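PDB 4ERU: YciF Bacterial Stress Response Protein from Salmonella enterica subsp. enterica serovar Typhimurium, which is of unknown function but probably acts in the bacterial stress response, a ferritin-like helix bundle that binds two metal ions, here magnesium. Local coordinates for residues 87-90 with 91-94; 22-25 with 26-29; 152-155 with 156-160. All coordinates share one frame; numbering follows the deposited sequence.

Interaction 1 of 3, residues 87-90 with 91-94; sequences EANE and VIES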
loop_
_atom_site.group_PDB
_atom_site.type_symbol
_atom_site.label_atom_id
_atom_site.label_comp_id
_atom_site.label_asym_id
_atom_site.label_seq_id
_atom_site.Cartn_x
_atom_site.Cartn_y
_atom_site.Cartn_z
ATOM N N GLU A 87 3.497 10.267 7.646
ATOM C CA GLU A 87 2.119 10.098 8.171
ATOM C C GLU A 87 2.082 9.434 9.539
ATOM O O GLU A 87 1.328 9.867 10.406
ATOM C CB GLU A 87 1.218 9.350 7.187
ATOM C CG GLU A 87 1.064 10.138 5.836
ATOM C CD GLU A 87 -0.092 9.633 4.925
ATOM O OE1 GLU A 87 -0.813 8.675 5.321
ATOM O OE2 GLU A 87 -0.282 10.190 3.813
ATOM N N ALA A 88 2.909 8.401 9.746
ATOM C CA ALA A 88 2.999 7.771 11.065
ATOM C C ALA A 88 3.517 8.780 12.096
ATOM O O ALA A 88 3.016 8.822 13.235
ATOM C CB ALA A 88 3.887 6.534 11.024
ATOM N N ASN A 89 4.498 9.602 11.705
ATOM C CA ASN A 89 5.006 10.628 12.615
ATOM C C ASN A 89 3.992 11.716 12.924
ATOM O O ASN A 89 3.963 12.200 14.058
ATOM C CB ASN A 89 6.354 11.219 12.145
ATOM C CG ASN A 89 7.470 10.189 12.191
ATOM O OD1 ASN A 89 7.453 9.278 13.032
ATOM N ND2 ASN A 89 8.416 10.289 11.263
ATOM N N GLU A 90 3.183 12.098 11.930
ATOM C CA GLU A 90 2.105 13.071 12.142
ATOM C C GLU A 90 1.054 12.502 13.120
ATOM O O GLU A 90 0.510 13.215 13.952
ATOM C CB GLU A 90 1.437 13.489 10.817
ATOM C CG GLU A 90 0.444 14.705 10.975
ATOM C CD GLU A 90 -0.539 14.921 9.776
ATOM O OE1 GLU A 90 -0.648 14.014 8.906
ATOM O OE2 GLU A 90 -1.216 15.999 9.716
ATOM N N VAL A 91 0.782 11.208 13.016
ATOM C CA VAL A 91 -0.087 10.560 13.958
ATOM C C VAL A 91 0.420 10.775 15.387
ATOM O O VAL A 91 -0.358 11.132 16.273
ATOM C CB VAL A 91 -0.263 9.045 13.621
ATOM C CG1 VAL A 91 -0.776 8.255 14.832
ATOM C CG2 VAL A 91 -1.205 8.896 12.398
ATOM N N ILE A 92 1.711 10.559 15.611
ATOM C CA ILE A 92 2.282 10.727 16.953
ATOM C C ILE A 92 2.128 12.163 17.482
ATOM O O ILE A 92 1.726 12.361 18.631
ATOM C CB ILE A 92 3.747 10.284 17.008
ATOM C CG1 ILE A 92 3.873 8.797 16.626
ATOM C CG2 ILE A 92 4.336 10.589 18.380
ATOM C CD1 ILE A 92 5.329 8.382 16.254
ATOM N N GLU A 93 2.431 13.157 16.655
ATOM C CA GLU A 93 2.269 14.542 17.091
ATOM C C GLU A 93 0.798 14.944 17.284
ATOM O O GLU A 93 0.519 15.847 18.050
ATOM C CB GLU A 93 3.003 15.517 16.161
ATOM C CG GLU A 93 4.517 15.302 16.108
ATOM C CD GLU A 93 5.192 15.413 17.469
ATOM O OE1 GLU A 93 4.936 16.402 18.182
ATOM O OE2 GLU A 93 5.986 14.512 17.822
ATOM N N SER A 94 -0.136 14.256 16.625
ATOM C CA SER A 94 -1.547 14.674 16.640
ATOM C C SER A 94 -2.435 13.961 17.651
ATOM O O SER A 94 -3.661 14.091 17.596
ATOM C CB SER A 94 -2.172 14.446 15.263
ATOM O OG SER A 94 -1.519 15.228 14.289
#
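V91, I92 and E93 donate their backbone N-H groups to the carbonyl oxygens of E87, A88 and N89, the regular i to i+4 bonds of the last alpha-helical turns before the chain leaves helical geometry at S94. Two donors of S94 meet at E90 O. This carbonyl oxygen takes the hydroxyl of S94, OG to O 2.9 Å, while S94 N reaches the same oxygen in a bond that is weak because its N-H points off line (129°). The hydroxyl comes in above the carbonyl plane, 36° out of it, rather than on a lone pair. It is put there by a chi1 of -62°, which keeps OG beside its own backbone N, so that amide and hydroxyl both face the oxygen of E90. The E90 side chain runs out extended, and its CG passes S94 OG at 3.9 Å.

On another side of the helix, N89 and I92, three residues apart, lie side by side and point the same way, the methyl CD1 of I92 4.0 Å from N89 OD1. Nearer the backbone, CG1 of I92 rests 3.5 Å from the carbonyl oxygen of A88, and CG2 of V91 lies 3.4 Å from that of E87. I92 lines the D-malate pocket with K33, R36 and R101.

E90 and V91 meet M4 of the second subunit, whose backbone oxygen also lies at S94 OG in a weak hydrogen bond. Within the bundle, I92 packs on K33, L34 and A37 of helix 9-37, and on helix 99-130 A88 meets A108, V91 meets A104 and L105, and I92 meets R101.

Interaction 2 of 3, residues 22-25 with 26-29; sequences SAEK and QLTK. With MG (magnesium ion), chain E.
Two torsions bring S22 and Q26 together one turn apart on helix 9-37 of this ferritin-like bundle: S22 holds OG anti to its backbone N (chi1 167°), which swings the hydroxyl along the helix, and Q26, extended beyond CG, folds back to meet it at chi1 -71°. The amide nitrogen NE2 of Q26 then donates to S22 OG over 3.0 Å, with OG tilted modestly from the amide plane. Beneath this side-chain bridge runs the backbone bond from Q26 N to S22 O, 2.9 Å and almost straight at 173°, and CG of Q26 leans against the same carbonyl oxygen. Both polar ends have a further partner in C78: S22 OG bonds to its N and Q26 NE2 to its O, which ties the loop before helix 79-93 to this turn.

Elsewhere on the helix, E24 turns into the core. Its chain bends at chi2, and the carboxylate takes one of two magnesium ions with both oxygens, OE1 at 2.3 Å and OE2 at 2.4 Å from the metal, a bidentate grip that fixes the rotation of the group. Q57 and E146 complete the protein ligands, E146 binding both ions in the paired-metal site familiar from ferritin-like proteins; water 1 also binds this ion, and Y120 OH hydrogen-bonds to OE1, a second-shell contact that helps to position the carboxylate. L27 packs on V112 and E116 of helix 99-130, its side chain about 4 Å from the other magnesium.

Toward the next turn, T28 sends its hydroxyl back to the backbone. K25 O accepts this hydroxyl as well as a weak bond from K29 N, and the hydroxyl bond is the shorter, T28 OG1 to K25 O 2.7 Å.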
loop_
_atom_site.group_PDB
_atom_site.type_symbol
_atom_site.label_atom_id
_atom_site.label_comp_id
_atom_site.label_asym_id
_atom_site.label_seq_id
_atom_site.Cartn_x
_atom_site.Cartn_y
_atom_site.Cartn_z
ATOM N N SER A 22 15.591 1.031 -0.523
ATOM C CA SER A 22 15.459 2.310 0.185
ATOM C C SER A 22 14.295 2.345 1.187
ATOM O O SER A 22 14.436 2.857 2.314
ATOM C CB SER A 22 15.298 3.459 -0.805
ATOM O OG SER A 22 14.866 4.611 -0.095
ATOM N N ALA A 23 13.146 1.807 0.777
ATOM C CA ALA A 23 11.962 1.754 1.649
ATOM C C ALA A 23 12.295 0.991 2.934
ATOM O O ALA A 23 11.939 1.434 4.038
ATOM C CB ALA A 23 10.769 1.047 0.915
ATOM N N GLU A 24 12.979 -0.152 2.799
ATOM C CA GLU A 24 13.304 -0.946 3.977
ATOM C C GLU A 24 14.279 -0.210 4.896
ATOM O O GLU A 24 14.095 -0.218 6.118
ATOM C CB GLU A 24 13.876 -2.300 3.597
ATOM C CG GLU A 24 12.989 -3.171 2.705
ATOM C CD GLU A 24 11.887 -3.934 3.411
ATOM O OE1 GLU A 24 11.613 -5.100 3.005
ATOM O OE2 GLU A 24 11.262 -3.402 4.345
ATOM N N LYS A 25 15.291 0.433 4.315
ATOM C CA LYS A 25 16.284 1.181 5.125
ATOM C C LYS A 25 15.619 2.334 5.892
ATOM O O LYS A 25 15.874 2.534 7.080
ATOM C CB LYS A 25 17.419 1.713 4.251
ATOM C CG LYS A 25 18.318 0.593 3.706
ATOM C CD LYS A 25 19.650 1.114 3.083
ATOM C CE LYS A 25 19.429 2.151 1.974
ATOM N NZ LYS A 25 20.720 2.451 1.223
ATOM N N GLN A 26 14.772 3.092 5.196
ATOM C CA GLN A 26 13.976 4.129 5.827
ATOM C C GLN A 26 13.099 3.613 6.944
ATOM O O GLN A 26 13.035 4.237 7.995
ATOM C CB GLN A 26 13.079 4.825 4.832
ATOM C CG GLN A 26 13.788 5.712 3.866
ATOM C CD GLN A 26 12.766 6.321 2.916
ATOM O OE1 GLN A 26 11.933 7.135 3.338
ATOM N NE2 GLN A 26 12.781 5.884 1.644
ATOM N N LEU A 27 12.429 2.483 6.716
ATOM C CA LEU A 27 11.571 1.912 7.724
ATOM C C LEU A 27 12.339 1.565 9.019
ATOM O O LEU A 27 11.834 1.852 10.114
ATOM C CB LEU A 27 10.805 0.710 7.151
ATOM C CG LEU A 27 9.748 0.074 8.049
ATOM C CD1 LEU A 27 8.684 1.115 8.547
ATOM C CD2 LEU A 27 9.095 -1.093 7.278
ATOM N N THR A 28 13.547 0.994 8.904
ATOM C CA THR A 28 14.367 0.663 10.085
ATOM C C THR A 28 14.720 1.911 10.890
ATOM O O THR A 28 14.776 1.844 12.112
ATOM C CB THR A 28 15.715 -0.093 9.778
ATOM O OG1 THR A 28 16.593 0.714 8.973
ATOM C CG2 THR A 28 15.469 -1.412 9.098
ATOM N N LYS A 29 14.920 3.041 10.219
ATOM C CA LYS A 29 15.170 4.310 10.910
ATOM C C LYS A 29 13.972 4.795 11.713
ATOM O O LYS A 29 14.129 5.385 12.791
ATOM C CB LYS A 29 15.533 5.399 9.910
ATOM C CG LYS A 29 16.838 5.186 9.238
ATOM C CD LYS A 29 17.119 6.303 8.218
ATOM C CE LYS A 29 17.562 7.549 8.911
ATOM N NZ LYS A 29 18.438 8.326 7.976
HETATM MG MG MG E . 10.037 -5.474 4.699
HETATM O O HOH W 1 9.471 -4.606 6.588
#

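Interaction 3 of 3, residues 152-155 with 156-160; sequences KLTD and LAVSN
L156 and A157 hang on K152 and L153 through the backbone hydrogen bonds of an alpha-helix, here the C-terminal turns of helix 133-159 in the ferritin-like bundle. Four such bonds join the two segments. L156 N reaches K152 O at 3.1 Å, A157 N reaches L153 O at 2.8 Å, and V158 and S159 donate in the same way to T154 and D155. The bond from V158 N to T154 O is the straightest of the four, with an N-H...O angle of 168°.

The side-chain carbons lie mostly against carbonyl oxygens of the preceding turn. CG of L156 sits 3.7 Å from K152 O, while the CB of A157 lies 3.4 Å from T154 O. V158 keeps CG2 beside its own backbone N, its other methyl being anti to that N (chi1 170°), and CG2 thereby comes to 3.5 Å from the same T154 oxygen. The CG2 methyls of T154 and V158 are only loosely in touch.

Packing beyond the segments joins this helix to two others and to the second subunit: L156 rests on A46 of helix 41-66, buried L153 on Q110 and on E113, a ligand of one of the magnesium ions, and, across the subunit interface, T125 of the second subunit packs on A157 and V158. The hydroxyl of T154 finds its partner on another helix: OG1 hydrogen-bonds to Q110 NE2 of helix 99-130. Further along, S159 leans its CB on D155 O at 3.1 Å, the oxygen that accepts its own backbone N-H.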
loop_
_atom_site.group_PDB
_atom_site.type_symbol
_atom_site.label_atom_id
_atom_site.label_comp_id
_atom_site.label_asym_id
_atom_site.label_seq_id
_atom_site.Cartn_x
_atom_site.Cartn_y
_atom_site.Cartn_z
ATOM N N LYS A 152 -0.652 -9.981 11.805
ATOM C CA LYS A 152 -0.434 -9.728 13.224
ATOM C C LYS A 152 -0.949 -8.325 13.587
ATOM O O LYS A 152 -1.548 -8.142 14.637
ATOM C CB LYS A 152 1.039 -9.914 13.593
ATOM C CG LYS A 152 1.388 -9.526 15.028
ATOM C CD LYS A 152 2.890 -9.165 15.187
ATOM C CE LYS A 152 3.753 -10.357 15.662
ATOM N NZ LYS A 152 5.041 -9.856 16.235
ATOM N N LEU A 153 -0.749 -7.347 12.695
ATOM C CA LEU A 153 -1.196 -5.973 12.965
ATOM C C LEU A 153 -2.730 -5.891 12.964
ATOM O O LEU A 153 -3.288 -5.167 13.750
ATOM C CB LEU A 153 -0.611 -4.989 11.944
ATOM C CG LEU A 153 0.886 -4.659 12.141
ATOM C CD1 LEU A 153 1.507 -4.026 10.909
ATOM C CD2 LEU A 153 1.130 -3.761 13.383
ATOM N N THR A 154 -3.390 -6.634 12.076
ATOM C CA THR A 154 -4.853 -6.728 12.117
ATOM C C THR A 154 -5.345 -7.293 13.467
ATOM O O THR A 154 -6.265 -6.732 14.096
ATOM C CB THR A 154 -5.407 -7.514 10.913
ATOM O OG1 THR A 154 -5.183 -6.754 9.715
ATOM C CG2 THR A 154 -6.906 -7.793 11.054
ATOM N N ASP A 155 -4.713 -8.378 13.926
ATOM C CA ASP A 155 -4.979 -8.914 15.262
ATOM C C ASP A 155 -4.912 -7.844 16.339
ATOM O O ASP A 155 -5.865 -7.706 17.132
ATOM C CB ASP A 155 -4.036 -10.078 15.607
ATOM C CG ASP A 155 -4.633 -11.428 15.229
ATOM O OD1 ASP A 155 -5.726 -11.467 14.603
ATOM O OD2 ASP A 155 -4.008 -12.455 15.550
ATOM N N LEU A 156 -3.827 -7.058 16.351
ATOM C CA LEU A 156 -3.726 -5.933 17.289
ATOM C C LEU A 156 -4.788 -4.848 17.063
ATOM O O LEU A 156 -5.313 -4.309 18.038
ATOM C CB LEU A 156 -2.314 -5.329 17.314
ATOM C CG LEU A 156 -1.211 -6.273 17.830
ATOM C CD1 LEU A 156 0.137 -5.655 17.580
ATOM C CD2 LEU A 156 -1.371 -6.597 19.300
ATOM N N ALA A 157 -5.124 -4.535 15.807
ATOM C CA ALA A 157 -6.179 -3.519 15.530
ATOM C C ALA A 157 -7.524 -3.915 16.175
ATOM O O ALA A 157 -8.221 -3.092 16.806
ATOM C CB ALA A 157 -6.374 -3.312 14.003
ATOM N N VAL A 158 -7.889 -5.179 15.971
ATOM C CA VAL A 158 -9.131 -5.750 16.478
ATOM C C VAL A 158 -9.097 -5.926 18.011
ATOM O O VAL A 158 -10.080 -5.685 18.684
ATOM C CB VAL A 158 -9.456 -7.082 15.739
ATOM C CG1 VAL A 158 -10.589 -7.808 16.419
ATOM C CG2 VAL A 158 -9.796 -6.800 14.269
ATOM N N SER A 159 -7.949 -6.321 18.540
ATOM C CA SER A 159 -7.687 -6.411 19.975
ATOM C C SER A 159 -7.617 -5.063 20.734
ATOM O O SER A 159 -7.617 -5.048 21.968
ATOM C CB SER A 159 -6.362 -7.137 20.156
ATOM O OG SER A 159 -6.072 -7.365 21.514
ATOM N N ASN A 160 -7.538 -3.942 20.013
ATOM C CA ASN A 160 -7.518 -2.583 20.612
ATOM C C ASN A 160 -8.899 -2.161 21.168
ATOM O O ASN A 160 -8.990 -1.153 21.872
ATOM C CB ASN A 160 -7.034 -1.547 19.556
ATOM C CG ASN A 160 -6.297 -0.325 20.166
ATOM O OD1 ASN A 160 -5.404 -0.458 20.999
ATOM N ND2 ASN A 160 -6.655 0.864 19.704
#

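Overall arrangement
From the N terminus the chain meets interaction 2 first, midway along helix 9-37, then interaction 1 at the end of helix 79-93, and last interaction 3 at the end of helix 133-159. They follow in series: none nests in or crosses another, and each joins successive turns of one helix without closing a loop. Interaction 2 lies near the middle of the chain, by the metal site, while the other two sit about 18 Å from its centre. The centres of the three interactions are about 17 to 23 Å apart, and none touches another. Helix 99-130 packs against all three, and both 87-94 and 152-160 also meet the second subunit.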